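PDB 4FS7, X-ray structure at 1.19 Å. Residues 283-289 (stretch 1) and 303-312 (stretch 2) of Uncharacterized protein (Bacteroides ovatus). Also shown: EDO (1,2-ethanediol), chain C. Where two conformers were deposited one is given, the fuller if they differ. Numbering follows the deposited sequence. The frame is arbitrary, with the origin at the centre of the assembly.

Stretch 1, residues 283-289: YGSVIVP
Stretch 2 303-312: KLLDSVKFIG

Two parallel stretches of one chain pair through two short ladders, Tyr283 with Leu304 (CA–CA 5.1 Å) and Ile287–Val288 with Phe310–Ile311 (CA–CA 4.7 and 5.0 Å), with loops between them and a register shift of two; together they bury 593 Å². In the first ladder Tyr283 (phi/psi -143/127) uses both backbone polar atoms. Tyr283 N donates to Lys303 O (2.9 Å, 152°). Tyr283 O accepts from Leu305 N (3.0 Å, 171°), while Leu304 CA adds a CA–H···O contact to Tyr283 O at 3.5 Å.

Stretch 2 then makes a type I turn from Leu305 to Val308, with Asp306 at -60/-19 and Ser307 at -73/-14, closed by Val308 N to Leu305 O (3.0 Å). From this turn Ser307, chi1 p, points toward stretch 1 and its OG donates to Gly284 O at 2.6 Å, satisfying a carbonyl in the loop between the ladders. Gly284 (-126/-4) has no room for a side chain: an ideal CB would lie 2.8 Å from Leu305 CD1. Close by, Val286 CA approaches Ser307 O (3.4 Å) in a second CA–H···O contact.

Val286 (-58/-38) leads into the second ladder, its O accepting from both Lys309 N (2.8 Å, 168°) and Phe310 N (3.2 Å, 142°). Lys309 is at -124/-14; extended backbone follows in both stretches. Val288 N donates to Phe310 O (2.9 Å, 177°), and Val288 O accepts from Gly312 N (2.7 Å, 137°). At Gly312 (-68/165) an ideal CB would sit 2.5 Å from Val288 O, so glycine permits this close approach.

Tyr283, Leu304, Val288 and Ile311 share one face. Val288 (chi1 t) places CG2 3.9 Å from both Val308 CG1 and Ile311 CD1; Val308 is also t, and Ile311 is m, m. Leu304 (m, t) brings CD2 4.1 Å from Tyr283 CB. Val308 CG2 meets the Tyr283 ring edge, 4.0 Å from CD1. These apolar groups suit the buried side, and the Tyr283 hydroxyl is not left unpaired: with chi1 t and chi2 -81°, OH reaches along its own stretch to donate to Ile287 O (2.7 Å).

Ile287 (m, t) and Phe310 (m, chi2 86°) occupy the other face, with Ile287 CG1 3.9 Å from Phe310 CD1. Ile287 N, unused by stretch 2, donates to O1 of a 1,2-ethanediol, probably from the crystallisation liquor (3.1 Å); O1 donates to Ser285 OG (2.7 Å; chi1 t), with Ile287 O at 3.3 Å from O1 as a weak further acceptor for the same hydrogen.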

# COMPACT_ATOMS: atom_id res chain seq x y z
N TYR A 283 10.07 -3.95 21.29
CA TYR A 283 10.74 -2.99 20.43
C TYR A 283 12.19 -2.82 20.85
O TYR A 283 12.47 -2.54 22.00
CB TYR A 283 10.01 -1.64 20.49
CG TYR A 283 10.52 -0.62 19.49
CD1 TYR A 283 11.64 0.13 19.73
CD2 TYR A 283 9.85 -0.43 18.28
CE1 TYR A 283 12.11 1.05 18.81
CE2 TYR A 283 10.30 0.50 17.37
CZ TYR A 283 11.44 1.21 17.62
OH TYR A 283 11.84 2.15 16.71
N GLY A 284 13.12 -2.97 19.90
CA GLY A 284 14.55 -2.93 20.16
C GLY A 284 15.38 -1.99 19.36
O GLY A 284 16.58 -1.89 19.57
N SER A 285 14.80 -1.27 18.40
CA SER A 285 15.62 -0.35 17.63
C SER A 285 16.06 0.82 18.50
O SER A 285 15.37 1.22 19.45
CB SER A 285 14.91 0.17 16.38
OG SER A 285 15.85 0.83 15.54
N VAL A 286 17.23 1.37 18.20
CA VAL A 286 17.89 2.33 19.08
C VAL A 286 17.04 3.58 19.39
O VAL A 286 17.08 4.14 20.48
CB VAL A 286 19.30 2.69 18.57
CG1 VAL A 286 19.29 3.38 17.24
CG2 VAL A 286 20.01 3.55 19.57
N ILE A 287 16.30 4.05 18.39
CA ILE A 287 15.40 5.19 18.51
C ILE A 287 13.97 4.68 18.33
O ILE A 287 13.71 3.91 17.38
CB ILE A 287 15.72 6.25 17.44
CG1 ILE A 287 17.09 6.87 17.63
CG2 ILE A 287 14.62 7.35 17.41
CD1 ILE A 287 17.68 7.48 16.37
N VAL A 288 13.06 5.12 19.18
CA VAL A 288 11.62 5.04 18.95
C VAL A 288 11.25 6.36 18.25
O VAL A 288 11.28 7.40 18.89
CB VAL A 288 10.77 4.92 20.23
CG1 VAL A 288 9.23 4.85 19.88
CG2 VAL A 288 11.19 3.71 21.07
N PRO A 289 11.03 6.36 16.93
CA PRO A 289 10.83 7.65 16.23
C PRO A 289 9.60 8.41 16.68
O PRO A 289 8.71 7.88 17.36
CB PRO A 289 10.65 7.21 14.75
CG PRO A 289 11.25 5.90 14.64
CD PRO A 289 11.07 5.24 15.97
N LYS A 303 7.46 -3.68 25.92
CA LYS A 303 8.81 -4.13 26.22
C LYS A 303 9.81 -3.42 25.35
O LYS A 303 9.88 -3.67 24.15
CB LYS A 303 8.93 -5.65 26.10
CG LYS A 303 10.38 -6.14 26.29
CD LYS A 303 10.89 -5.95 27.67
CE LYS A 303 12.40 -6.30 27.76
NZ LYS A 303 12.92 -6.19 29.18
N LEU A 304 10.56 -2.50 25.95
CA LEU A 304 11.69 -1.82 25.31
C LEU A 304 12.96 -2.56 25.65
O LEU A 304 13.30 -2.69 26.82
CB LEU A 304 11.79 -0.35 25.73
CG LEU A 304 10.56 0.50 25.44
CD1 LEU A 304 10.83 1.94 25.97
CD2 LEU A 304 10.15 0.48 23.95
N LEU A 305 13.66 -3.08 24.65
CA LEU A 305 14.90 -3.78 24.87
C LEU A 305 16.03 -2.83 25.28
O LEU A 305 15.89 -1.62 25.13
CB LEU A 305 15.29 -4.58 23.63
CG LEU A 305 14.23 -5.66 23.22
CD1 LEU A 305 14.68 -6.33 21.92
CD2 LEU A 305 13.89 -6.65 24.29
N ASP A 306 17.11 -3.37 25.87
CA ASP A 306 18.22 -2.60 26.36
C ASP A 306 18.89 -1.79 25.29
O ASP A 306 19.66 -0.87 25.58
CB ASP A 306 19.25 -3.50 27.03
CG ASP A 306 18.79 -4.13 28.32
OD1 ASP A 306 17.72 -3.75 28.89
OD2 ASP A 306 19.56 -5.02 28.78
N SER A 307 18.68 -2.16 24.03
CA SER A 307 19.21 -1.44 22.89
C SER A 307 18.49 -0.10 22.63
O SER A 307 18.98 0.69 21.85
CB SER A 307 19.14 -2.33 21.64
OG SER A 307 17.87 -2.96 21.52
N VAL A 308 17.32 0.15 23.23
CA VAL A 308 16.56 1.39 23.03
C VAL A 308 17.16 2.52 23.87
O VAL A 308 17.26 2.42 25.10
CB VAL A 308 15.08 1.21 23.35
CG1 VAL A 308 14.35 2.54 23.13
CG2 VAL A 308 14.49 0.06 22.53
N LYS A 309 17.50 3.61 23.22
CA LYS A 309 18.12 4.74 23.89
C LYS A 309 17.44 6.08 23.77
O LYS A 309 17.73 7.00 24.52
CB LYS A 309 19.57 4.87 23.43
CG LYS A 309 20.40 3.60 23.84
CD LYS A 309 21.88 3.65 23.55
CE LYS A 309 22.48 2.23 23.79
NZ LYS A 309 23.96 2.22 23.67
N PHE A 310 16.50 6.21 22.85
CA PHE A 310 15.78 7.49 22.63
C PHE A 310 14.31 7.24 22.43
O PHE A 310 13.93 6.38 21.62
CB PHE A 310 16.33 8.23 21.43
CG PHE A 310 17.80 8.50 21.53
CD1 PHE A 310 18.75 7.56 21.11
CD2 PHE A 310 18.25 9.66 22.12
CE1 PHE A 310 20.12 7.80 21.25
CE2 PHE A 310 19.61 9.92 22.24
CZ PHE A 310 20.54 8.98 21.81
N ILE A 311 13.47 7.99 23.12
CA ILE A 311 12.02 7.94 22.94
C ILE A 311 11.60 9.25 22.25
O ILE A 311 11.73 10.33 22.82
CB ILE A 311 11.22 7.81 24.27
CG1 ILE A 311 11.81 6.73 25.20
CG2 ILE A 311 9.72 7.60 23.95
CD1 ILE A 311 11.73 5.33 24.59
N GLY A 312 11.16 9.15 21.00
CA GLY A 312 10.87 10.28 20.21
C GLY A 312 9.70 11.11 20.63
O GLY A 312 8.83 10.66 21.36
C1 EDO C . 15.09 3.74 14.41
O1 EDO C . 16.24 3.45 15.30
C2 EDO C . 15.18 5.07 13.61
O2 EDO C . 15.76 4.84 12.30